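Local structure of acetylornithine aminotransferase (Aquifex aeolicus, 2EH6) at the interface of chains A and B. The protein catalyses the pyridoxal-phosphate-dependent transfer of the amino group of N(2)-acetyl-L-ornithine to 2-oxoglutarate, a step of arginine biosynthesis, and works as a homodimer. Residues are numbered along the deposited sequence; one frame, centred on the assembly and turned at random. Chains: chain A/B, Acetylornithine aminotransferase.

Three patches of one two-fold interface show how a homodimeric aminotransferase ties its subunits together around its active sites. The C-alpha centres of contact 1 lie about 14 Å from those of contact 2 and about 15 Å from those of contact 3, while contacts 2 and 3 are about 28 Å apart, with contact 1 between them. A:Val39, A:Val247 and B:Phe271 of contact 1 recur in contact 3 as B:Val39, B:Val247 and A:Phe271. Helix 35-38 meets residues 63-64 of the partner in contacts 2 and 3, again with chains exchanged. Each subunit thus lends residues to the surroundings of its partner's cofactor site.

Contact 1: the interface of chains A and B. Residues chain A 39, 93-94, 241, 247-249; chain B 93, 271, 274.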
ATOM      1  N   VAL A  39       1.414   1.458  15.360  1.00 22.65           N
ATOM      2  CA  VAL A  39       0.909   0.341  14.577  1.00 22.80           C
ATOM      3  C   VAL A  39       0.630  -0.898  15.431  1.00 23.83           C
ATOM      4  O   VAL A  39      -0.399  -1.562  15.273  1.00 23.26           O
ATOM      5  CB  VAL A  39       1.916  -0.026  13.461  1.00 21.54           C
ATOM      6  CG1 VAL A  39       1.534  -1.340  12.817  1.00 19.95           C
ATOM      7  CG2 VAL A  39       1.969   1.098  12.427  1.00 22.87           C
ATOM      8  N   ASN A  93      -4.090  -0.908   1.636  1.00 23.87           N
ATOM      9  CA  ASN A  93      -2.990  -1.581   2.335  1.00 24.37           C
ATOM     10  C   ASN A  93      -2.161  -0.677   3.214  1.00 24.45           C
ATOM     11  O   ASN A  93      -1.275  -1.149   3.924  1.00 25.96           O
ATOM     12  CB  ASN A  93      -2.060  -2.238   1.320  1.00 24.20           C
ATOM     13  CG  ASN A  93      -2.775  -3.224   0.445  1.00 27.41           C
ATOM     14  OD1 ASN A  93      -3.062  -4.347   0.864  1.00 28.50           O
ATOM     15  ND2 ASN A  93      -3.091  -2.808  -0.780  1.00 26.43           N
ATOM     16  N   SER A  94      -2.442   0.617   3.172  1.00 22.19           N
ATOM     17  CA  SER A  94      -1.665   1.567   3.947  1.00 22.56           C
ATOM     18  C   SER A  94      -2.451   2.826   4.195  1.00 21.63           C
ATOM     19  O   SER A  94      -3.526   3.023   3.623  1.00 24.81           O
ATOM     20  CB  SER A  94      -0.396   1.942   3.183  1.00 21.07           C
ATOM     21  OG  SER A  94      -0.737   2.558   1.941  1.00 19.00           O
ATOM     22  N   LYS A 241      -2.510   1.897  10.020  1.00 27.12           N
ATOM     23  CA  LYS A 241      -1.628   1.641  11.147  1.00 26.04           C
ATOM     24  C   LYS A 241      -2.199   0.655  12.175  1.00 25.35           C
ATOM     25  O   LYS A 241      -2.322  -0.542  11.894  1.00 23.89           O
ATOM     26  CB  LYS A 241      -1.241   2.965  11.820  1.00 27.53           C
ATOM     27  CG  LYS A 241      -0.339   3.849  10.940  1.00 32.18           C
ATOM     28  CD  LYS A 241       0.399   4.915  11.739  1.00 32.86           C
ATOM     29  CE  LYS A 241       1.500   5.594  10.902  1.00 39.25           C
ATOM     30  NZ  LYS A 241       0.890   6.641  10.049  1.00 42.47           N
ATOM     31  N   VAL A 247      -0.143  -6.076  10.977  1.00 20.42           N
ATOM     32  CA  VAL A 247      -0.348  -6.542   9.607  1.00 21.42           C
ATOM     33  C   VAL A 247      -0.760  -5.321   8.767  1.00 22.76           C
ATOM     34  O   VAL A 247      -1.611  -4.534   9.194  1.00 22.27           O
ATOM     35  CB  VAL A 247      -1.464  -7.609   9.556  1.00 22.11           C
ATOM     36  CG1 VAL A 247      -1.706  -8.057   8.112  1.00 23.20           C
ATOM     37  CG2 VAL A 247      -1.073  -8.810  10.426  1.00 20.76           C
ATOM     38  N   PRO A 248      -0.158  -5.137   7.573  1.00 21.31           N
ATOM     39  CA  PRO A 248      -0.511  -3.984   6.732  1.00 22.15           C
ATOM     40  C   PRO A 248      -1.977  -3.965   6.331  1.00 21.21           C
ATOM     41  O   PRO A 248      -2.505  -4.952   5.822  1.00 20.31           O
ATOM     42  CB  PRO A 248       0.394  -4.142   5.514  1.00 24.21           C
ATOM     43  CG  PRO A 248       1.583  -4.927   6.066  1.00 23.38           C
ATOM     44  CD  PRO A 248       0.907  -5.938   6.943  1.00 22.75           C
ATOM     45  N   ILE A 249      -2.629  -2.834   6.563  1.00 23.01           N
ATOM     46  CA  ILE A 249      -4.034  -2.686   6.207  1.00 21.12           C
ATOM     47  C   ILE A 249      -4.385  -1.209   6.226  1.00 21.50           C
ATOM     48  O   ILE A 249      -3.765  -0.415   6.931  1.00 22.23           O
ATOM     49  CB  ILE A 249      -4.954  -3.457   7.198  1.00 21.38           C
ATOM     50  CG1 ILE A 249      -6.403  -3.451   6.692  1.00 22.71           C
ATOM     51  CG2 ILE A 249      -4.871  -2.828   8.585  1.00 24.01           C
ATOM     52  CD1 ILE A 249      -7.349  -4.360   7.498  1.00 21.67           C
TER
ATOM     53  N   ASN B  93       4.274  -1.482  -0.155  1.00 24.12           N
ATOM     54  CA  ASN B  93       3.244  -2.451   0.195  1.00 24.94           C
ATOM     55  C   ASN B  93       2.380  -2.948  -0.942  1.00 24.67           C
ATOM     56  O   ASN B  93       1.564  -3.848  -0.750  1.00 23.90           O
ATOM     57  CB  ASN B  93       2.337  -1.844   1.262  1.00 24.57           C
ATOM     58  CG  ASN B  93       3.096  -1.453   2.492  1.00 26.58           C
ATOM     59  OD1 ASN B  93       3.527  -2.314   3.262  1.00 27.49           O
ATOM     60  ND2 ASN B  93       3.291  -0.150   2.683  1.00 27.04           N
ATOM     61  N   PHE B 271       4.413   0.661   6.803  1.00 26.08           N
ATOM     62  CA  PHE B 271       4.410  -0.799   6.719  1.00 26.04           C
ATOM     63  C   PHE B 271       5.489  -1.362   5.812  1.00 25.70           C
ATOM     64  O   PHE B 271       5.817  -2.545   5.898  1.00 23.08           O
ATOM     65  CB  PHE B 271       3.064  -1.313   6.197  1.00 23.97           C
ATOM     66  CG  PHE B 271       1.900  -1.006   7.087  1.00 25.29           C
ATOM     67  CD1 PHE B 271       1.958  -1.267   8.452  1.00 24.94           C
ATOM     68  CD2 PHE B 271       0.725  -0.484   6.552  1.00 23.51           C
ATOM     69  CE1 PHE B 271       0.860  -1.013   9.272  1.00 26.08           C
ATOM     70  CE2 PHE B 271      -0.380  -0.227   7.365  1.00 23.91           C
ATOM     71  CZ  PHE B 271      -0.312  -0.492   8.726  1.00 24.51           C
ATOM     72  N   ASN B 274       8.185  -4.610   6.237  1.00 23.55           N
ATOM     73  CA  ASN B 274       7.999  -5.219   7.552  1.00 24.93           C
ATOM     74  C   ASN B 274       8.551  -6.645   7.506  1.00 23.98           C
ATOM     75  O   ASN B 274       8.677  -7.235   6.431  1.00 23.23           O
ATOM     76  CB  ASN B 274       6.515  -5.217   7.932  1.00 25.10           C
ATOM     77  CG  ASN B 274       5.676  -6.068   7.008  1.00 24.28           C
ATOM     78  OD1 ASN B 274       5.704  -7.292   7.083  1.00 26.69           O
ATOM     79  ND2 ASN B 274       4.923  -5.421   6.124  1.00 25.08           N
TER
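B:Phe271 pushes its ring into chain A beside A:Lys241, the lysine to which pyridoxal phosphate is attached in this class-III aminotransferase, though not in this model, and the contact is one of packing, with no polar bond crossing it. Over one face of the ring sits A:Pro248, whose CA stands 3.7 Å from the ring centroid of B:Phe271 in a CH-pi contact, while its CB leans on the CG and CD2 end. The rim is met by other groups. A:Val39 brings CG1, anti to its backbone N (chi1 169°), to the ring edge in plane, 3.6 Å from CE1 of B:Phe271. At the tip, CZ of B:Phe271 lies 3.5 Å from CA of A:Lys241, a contact of the aromatic tip with the lysine backbone. Backbone oxygens approach ring carbons too: O of A:Asn93 is 3.4 Å from CD2 of B:Phe271, and O of A:Ile249 faces CE2.

Polar bonding stays within chain B. The amide ND2 of B:Asn274 donates to the carbonyl O of B:Phe271 at 3.0 Å, with that oxygen close to the amide plane and 155° at the hydrogen. This bond is likely to fix the turn of the amide where ND2 meets A:Pro248 tip to tip, 3.4 Å from the ring carbon CG of that proline.

Contact 2: the interface of chains A and B. Residues chain A 10, 14, 34, 36-37, 342, 344; chain B 63-64, 66-67.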
ATOM      1  N   LEU A  10      17.658   4.334  13.353  1.00 32.96           N
ATOM      2  CA  LEU A  10      18.415   4.272  14.603  1.00 33.43           C
ATOM      3  C   LEU A  10      19.198   2.963  14.510  1.00 33.92           C
ATOM      4  O   LEU A  10      18.705   1.979  13.958  1.00 32.31           O
ATOM      5  CB  LEU A  10      17.476   4.237  15.814  1.00 33.48           C
ATOM      6  CG  LEU A  10      16.747   5.534  16.182  1.00 34.77           C
ATOM      7  CD1 LEU A  10      15.686   5.254  17.231  1.00 33.49           C
ATOM      8  CD2 LEU A  10      17.749   6.555  16.701  1.00 36.09           C
ATOM      9  N   PHE A  14      15.997  -5.089  15.887  1.00 30.23           N
ATOM     10  CA  PHE A  14      15.069  -5.907  16.648  1.00 30.17           C
ATOM     11  C   PHE A  14      14.878  -7.254  15.963  1.00 30.39           C
ATOM     12  O   PHE A  14      15.002  -7.368  14.747  1.00 32.45           O
ATOM     13  CB  PHE A  14      13.734  -5.172  16.813  1.00 27.97           C
ATOM     14  CG  PHE A  14      13.838  -3.920  17.644  1.00 28.69           C
ATOM     15  CD1 PHE A  14      14.327  -3.977  18.953  1.00 29.70           C
ATOM     16  CD2 PHE A  14      13.476  -2.680  17.118  1.00 27.71           C
ATOM     17  CE1 PHE A  14      14.455  -2.816  19.726  1.00 28.36           C
ATOM     18  CE2 PHE A  14      13.600  -1.514  17.882  1.00 29.22           C
ATOM     19  CZ  PHE A  14      14.091  -1.582  19.189  1.00 29.53           C
ATOM     20  N   VAL A  34       6.691   3.398  21.379  1.00 25.52           N
ATOM     21  CA  VAL A  34       6.559   3.930  20.026  1.00 25.65           C
ATOM     22  C   VAL A  34       5.662   3.011  19.188  1.00 24.94           C
ATOM     23  O   VAL A  34       5.037   3.450  18.223  1.00 28.63           O
ATOM     24  CB  VAL A  34       7.940   4.051  19.332  1.00 26.19           C
ATOM     25  CG1 VAL A  34       7.760   4.344  17.853  1.00 26.68           C
ATOM     26  CG2 VAL A  34       8.750   5.167  19.984  1.00 28.12           C
ATOM     27  N   GLY A  36       6.065   1.027  16.807  1.00 23.03           N
ATOM     28  CA  GLY A  36       6.241   1.088  15.364  1.00 22.88           C
ATOM     29  C   GLY A  36       5.464   2.227  14.737  1.00 21.90           C
ATOM     30  O   GLY A  36       5.025   2.135  13.589  1.00 22.23           O
ATOM     31  N   ILE A  37       5.334   3.306  15.502  1.00 23.84           N
ATOM     32  CA  ILE A  37       4.604   4.515  15.121  1.00 24.51           C
ATOM     33  C   ILE A  37       3.096   4.282  15.216  1.00 24.88           C
ATOM     34  O   ILE A  37       2.348   4.552  14.274  1.00 25.06           O
ATOM     35  CB  ILE A  37       4.942   4.994  13.694  1.00 26.41           C
ATOM     36  CG1 ILE A  37       6.458   5.049  13.495  1.00 28.46           C
ATOM     37  CG2 ILE A  37       4.394   6.409  13.481  1.00 29.79           C
ATOM     38  CD1 ILE A  37       6.864   5.547  12.112  1.00 30.24           C
ATOM     39  N   LEU A 342      12.168   2.903  24.266  1.00 32.11           N
ATOM     40  CA  LEU A 342      11.990   3.383  22.904  1.00 32.05           C
ATOM     41  C   LEU A 342      10.999   4.538  22.870  1.00 32.79           C
ATOM     42  O   LEU A 342       9.812   4.360  23.178  1.00 30.10           O
ATOM     43  CB  LEU A 342      11.464   2.266  21.998  1.00 31.45           C
ATOM     44  CG  LEU A 342      12.249   0.959  21.896  1.00 32.09           C
ATOM     45  CD1 LEU A 342      11.521   0.016  20.942  1.00 33.19           C
ATOM     46  CD2 LEU A 342      13.659   1.238  21.403  1.00 31.51           C
ATOM     47  N   ASN A 344      10.108   8.448  20.593  1.00 32.05           N
ATOM     48  CA  ASN A 344      10.265   9.059  19.279  1.00 32.20           C
ATOM     49  C   ASN A 344      10.379  10.579  19.340  1.00 33.26           C
ATOM     50  O   ASN A 344       9.828  11.221  20.229  1.00 34.30           O
ATOM     51  CB  ASN A 344       9.089   8.649  18.387  1.00 30.27           C
ATOM     52  CG  ASN A 344       9.142   9.286  17.015  1.00 31.86           C
ATOM     53  OD1 ASN A 344       8.403  10.228  16.726  1.00 32.24           O
ATOM     54  ND2 ASN A 344      10.021   8.775  16.158  1.00 29.02           N
TER
ATOM     55  N   VAL B  63       8.006  -3.280  13.069  1.00 24.31           N
ATOM     56  CA  VAL B  63       8.715  -2.398  13.992  1.00 24.71           C
ATOM     57  C   VAL B  63       8.860  -0.999  13.396  1.00 23.83           C
ATOM     58  O   VAL B  63       9.117  -0.037  14.120  1.00 24.65           O
ATOM     59  CB  VAL B  63      10.126  -2.933  14.374  1.00 24.07           C
ATOM     60  CG1 VAL B  63       9.992  -4.254  15.101  1.00 23.87           C
ATOM     61  CG2 VAL B  63      10.996  -3.073  13.143  1.00 23.71           C
ATOM     62  N   SER B  64       8.673  -0.910  12.079  1.00 25.93           N
ATOM     63  CA  SER B  64       8.763   0.332  11.297  1.00 24.21           C
ATOM     64  C   SER B  64      10.196   0.645  10.878  1.00 27.37           C
ATOM     65  O   SER B  64      11.156   0.060  11.395  1.00 25.87           O
ATOM     66  CB  SER B  64       8.188   1.529  12.063  1.00 24.37           C
ATOM     67  OG  SER B  64       9.195   2.216  12.784  1.00 26.94           O
ATOM     68  N   LEU B  66      11.835   3.227  11.494  1.00 27.51           N
ATOM     69  CA  LEU B  66      12.588   4.048  12.452  1.00 27.56           C
ATOM     70  C   LEU B  66      13.880   3.339  12.862  1.00 28.51           C
ATOM     71  O   LEU B  66      14.844   3.932  13.326  1.00 26.94           O
ATOM     72  CB  LEU B  66      11.730   4.245  13.706  1.00 29.46           C
ATOM     73  CG  LEU B  66      10.573   5.219  13.511  1.00 30.93           C
ATOM     74  CD1 LEU B  66       9.710   5.345  14.771  1.00 31.68           C
ATOM     75  CD2 LEU B  66      11.039   6.629  13.162  1.00 32.67           C
ATOM     76  N   TYR B  67      13.839   1.995  12.737  1.00 28.89           N
ATOM     77  CA  TYR B  67      14.974   1.169  13.126  1.00 28.99           C
ATOM     78  C   TYR B  67      15.547   0.419  11.922  1.00 30.35           C
ATOM     79  O   TYR B  67      14.985   0.413  10.834  1.00 29.12           O
ATOM     80  CB  TYR B  67      14.507   0.174  14.198  1.00 27.53           C
ATOM     81  CG  TYR B  67      13.589   0.839  15.168  1.00 28.40           C
ATOM     82  CD1 TYR B  67      14.096   1.728  16.110  1.00 27.00           C
ATOM     83  CD2 TYR B  67      12.226   0.540  15.163  1.00 27.52           C
ATOM     84  CE1 TYR B  67      13.251   2.316  17.039  1.00 26.41           C
ATOM     85  CE2 TYR B  67      11.382   1.122  16.099  1.00 26.54           C
ATOM     86  CZ  TYR B  67      11.891   2.000  17.036  1.00 27.75           C
ATOM     87  OH  TYR B  67      11.055   2.591  17.964  1.00 27.56           O
TER
HETATM   88  O   HOH W   1       8.554   0.907  18.294  1.00 29.13           O
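A:Leu10 and B:Tyr67 pair as a parallel beta bridge, in which N of A:Leu10 donates to O of B:Leu66 at 2.8 Å. Beside this bridge the side chains of A:Leu10 and B:Tyr67 run the same way, CD1 of the leucine lying against CE1 of the tyrosine. A:Phe14 comes edge-on over the tyrosine face, the planes 81° apart, and its CE2 reaches 3.6 Å from CG of B:Tyr67. The opposite face of the tyrosine ring rests on CB of its own neighbour B:Leu66. Its hydroxyl OH meets A:Val34 tip to tip, and water 1, 3.0 Å from that OH of B:Tyr67, links it across the interface to N of A:Gly36.

B:Leu66 points CD1 at A:Ile37, 3.5 Å from CG1 of that residue; CG1 lies beside the backbone N (chi1 -49°) and the chain extends from there to CD1, which also touches the leucine. The side chain of A:Asn344 crosses B:Leu66 at about a right angle, bringing ND2 near its CD1 and CD2 methyls. Within chain B, OG of B:Ser64 accepts from N of B:Leu66 at 3.1 Å, which probably braces the backbone that presents the leucine. The patch joins the N-terminal strands, helix 35-38 and strands 341-342 and 344-346 of one subunit to residues 63-67 of the other, supporting the homodimer.

Contact 3: the interface of chains A and B. Residues chain A 61-64, 270-271; chain B 36, 39-40, 246-247.
The carbonyl O of B:Gly246 is gripped by two waters, the nearer being water 2 at 2.8 Å. Both lead to chain A: water 2 to O of A:Leu61, water 3 to the imidazole ND1 of A:His62. The other ring nitrogen, NE2 of A:His62, donates to O of B:Gly36 at 3.0 Å, directed at a lone pair in the carbonyl plane and lying nearly in the ring plane, with 163° at the hydrogen. The imidazole is therefore tied to chain B at both nitrogens, directly and through water. Its CG is anti to the backbone N (chi1 173°), which carries the ring across the interface toward B:Gly36.

B:Val39 lies across one face, its CG1 3.8 Å from the ring centroid of A:His62, while N of A:Ser64 stands over the opposite face toward the rim. CG2 of the same valine slides past A:Thr270, 3.5 Å from CG2 of that residue. The histidine backbone is held as well: ND2 of B:Asn40 donates to O of A:His62 at 3.0 Å, from above the carbonyl plane. An alanine at A:His62 would probably leave O of B:Gly36 without this donor and open a gap beside B:Val39. Since A:Thr270 is a pyridoxal-phosphate-binding residue, the contact joins the homodimer interface to the surroundings of the cofactor, and the packing of B:Val39 against A:Thr270 may help to place it.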
ATOM      1  N   LEU A  61      -4.362 -16.874   2.160  1.00 25.60           N
ATOM      2  CA  LEU A  61      -3.675 -15.599   2.321  1.00 24.59           C
ATOM      3  C   LEU A  61      -4.269 -14.492   1.450  1.00 24.82           C
ATOM      4  O   LEU A  61      -4.386 -13.339   1.878  1.00 23.95           O
ATOM      5  CB  LEU A  61      -2.196 -15.746   1.953  1.00 24.46           C
ATOM      6  CG  LEU A  61      -1.287 -16.604   2.840  1.00 25.34           C
ATOM      7  CD1 LEU A  61       0.106 -16.650   2.222  1.00 24.74           C
ATOM      8  CD2 LEU A  61      -1.233 -16.025   4.240  1.00 25.09           C
ATOM      9  N   HIS A  62      -4.638 -14.859   0.230  1.00 24.65           N
ATOM     10  CA  HIS A  62      -5.064 -13.921  -0.806  1.00 25.26           C
ATOM     11  C   HIS A  62      -5.903 -14.607  -1.891  1.00 27.10           C
ATOM     12  O   HIS A  62      -5.570 -15.675  -2.387  1.00 25.09           O
ATOM     13  CB  HIS A  62      -3.813 -13.301  -1.431  1.00 24.61           C
ATOM     14  CG  HIS A  62      -4.204 -12.462  -2.620  1.00 23.82           C
ATOM     15  ND1 HIS A  62      -4.606 -11.171  -2.521  1.00 23.80           N
ATOM     16  CD2 HIS A  62      -4.215 -12.829  -3.970  1.00 23.07           C
ATOM     17  CE1 HIS A  62      -4.848 -10.769  -3.785  1.00 22.35           C
ATOM     18  NE2 HIS A  62      -4.623 -11.741  -4.672  1.00 23.87           N
ATOM     19  N   VAL A  63      -7.048 -14.001  -2.269  1.00 26.90           N
ATOM     20  CA  VAL A  63      -7.763 -14.482  -3.460  1.00 27.93           C
ATOM     21  C   VAL A  63      -8.018 -13.369  -4.504  1.00 27.34           C
ATOM     22  O   VAL A  63      -8.335 -13.625  -5.657  1.00 27.33           O
ATOM     23  CB  VAL A  63      -9.102 -15.077  -3.000  1.00 28.30           C
ATOM     24  CG1 VAL A  63      -8.864 -16.211  -2.002  1.00 32.06           C
ATOM     25  CG2 VAL A  63      -9.944 -13.998  -2.352  1.00 28.98           C
ATOM     26  N   SER A  64      -7.888 -12.100  -4.039  1.00 28.32           N
ATOM     27  CA  SER A  64      -8.219 -10.899  -4.843  1.00 29.28           C
ATOM     28  C   SER A  64      -9.702 -10.539  -4.801  1.00 29.73           C
ATOM     29  O   SER A  64     -10.572 -11.341  -4.500  1.00 29.49           O
ATOM     30  CB  SER A  64      -7.774 -11.029  -6.300  1.00 30.76           C
ATOM     31  OG  SER A  64      -8.824 -11.609  -7.066  1.00 32.52           O
ATOM     32  N   THR A 270      -5.173  -4.592  -5.486  1.00 29.16           N
ATOM     33  CA  THR A 270      -4.944  -6.023  -5.618  1.00 27.74           C
ATOM     34  C   THR A 270      -4.901  -6.706  -4.247  1.00 25.95           C
ATOM     35  O   THR A 270      -5.623  -7.679  -4.014  1.00 25.61           O
ATOM     36  CB  THR A 270      -3.625  -6.325  -6.373  1.00 28.07           C
ATOM     37  OG1 THR A 270      -3.681  -5.763  -7.693  1.00 29.97           O
ATOM     38  CG2 THR A 270      -3.417  -7.832  -6.490  1.00 27.52           C
ATOM     39  N   PHE A 271      -4.070  -6.192  -3.342  1.00 25.79           N
ATOM     40  CA  PHE A 271      -3.933  -6.781  -2.001  1.00 26.03           C
ATOM     41  C   PHE A 271      -5.000  -6.325  -1.005  1.00 26.88           C
ATOM     42  O   PHE A 271      -5.174  -6.935   0.059  1.00 26.72           O
ATOM     43  CB  PHE A 271      -2.574  -6.429  -1.389  1.00 25.38           C
ATOM     44  CG  PHE A 271      -1.391  -6.958  -2.147  1.00 23.69           C
ATOM     45  CD1 PHE A 271      -1.317  -8.295  -2.524  1.00 23.70           C
ATOM     46  CD2 PHE A 271      -0.315  -6.122  -2.433  1.00 24.36           C
ATOM     47  CE1 PHE A 271      -0.184  -8.792  -3.171  1.00 23.44           C
ATOM     48  CE2 PHE A 271       0.823  -6.610  -3.080  1.00 23.05           C
ATOM     49  CZ  PHE A 271       0.889  -7.942  -3.447  1.00 21.39           C
TER
ATOM     50  N   GLY B  36      -5.230 -15.132  -7.987  1.00 23.53           N
ATOM     51  CA  GLY B  36      -5.487 -13.827  -7.402  1.00 23.76           C
ATOM     52  C   GLY B  36      -4.844 -12.716  -8.202  1.00 22.80           C
ATOM     53  O   GLY B  36      -4.390 -11.718  -7.641  1.00 23.46           O
ATOM     54  N   VAL B  39      -0.751 -13.175  -8.040  1.00 23.13           N
ATOM     55  CA  VAL B  39      -0.212 -12.928  -6.706  1.00 22.46           C
ATOM     56  C   VAL B  39       0.249 -14.219  -6.007  1.00 24.16           C
ATOM     57  O   VAL B  39       1.337 -14.267  -5.429  1.00 22.22           O
ATOM     58  CB  VAL B  39      -1.272 -12.222  -5.821  1.00 24.62           C
ATOM     59  CG1 VAL B  39      -0.799 -12.149  -4.379  1.00 24.69           C
ATOM     60  CG2 VAL B  39      -1.537 -10.817  -6.347  1.00 22.49           C
ATOM     61  N   ASN B  40      -0.570 -15.267  -6.078  1.00 22.97           N
ATOM     62  CA  ASN B  40      -0.242 -16.538  -5.432  1.00 23.60           C
ATOM     63  C   ASN B  40       0.721 -17.359  -6.276  1.00 19.86           C
ATOM     64  O   ASN B  40       0.383 -18.419  -6.804  1.00 19.60           O
ATOM     65  CB  ASN B  40      -1.530 -17.315  -5.141  1.00 23.43           C
ATOM     66  CG  ASN B  40      -2.495 -16.519  -4.266  1.00 27.02           C
ATOM     67  OD1 ASN B  40      -2.089 -15.914  -3.276  1.00 30.17           O
ATOM     68  ND2 ASN B  40      -3.767 -16.516  -4.631  1.00 28.00           N
ATOM     69  N   GLY B 246       1.288 -13.893  -1.736  1.00 23.66           N
ATOM     70  CA  GLY B 246      -0.001 -13.737  -1.080  1.00 23.42           C
ATOM     71  C   GLY B 246       0.032 -12.672  -0.008  1.00 22.99           C
ATOM     72  O   GLY B 246      -0.999 -12.102   0.350  1.00 22.04           O
ATOM     73  N   VAL B 247       1.222 -12.405   0.518  1.00 21.66           N
ATOM     74  CA  VAL B 247       1.384 -11.386   1.539  1.00 21.02           C
ATOM     75  C   VAL B 247       1.647 -10.063   0.828  1.00 21.63           C
ATOM     76  O   VAL B 247       2.415 -10.014  -0.128  1.00 22.97           O
ATOM     77  CB  VAL B 247       2.571 -11.720   2.466  1.00 21.89           C
ATOM     78  CG1 VAL B 247       2.752 -10.616   3.501  1.00 21.93           C
ATOM     79  CG2 VAL B 247       2.323 -13.065   3.144  1.00 19.97           C
TER
HETATM   80  O   HOH W   2      -2.033 -11.814   2.959  1.00 29.12           O
HETATM   81  O   HOH W   3      -3.020 -10.052  -0.217  1.00 30.85           O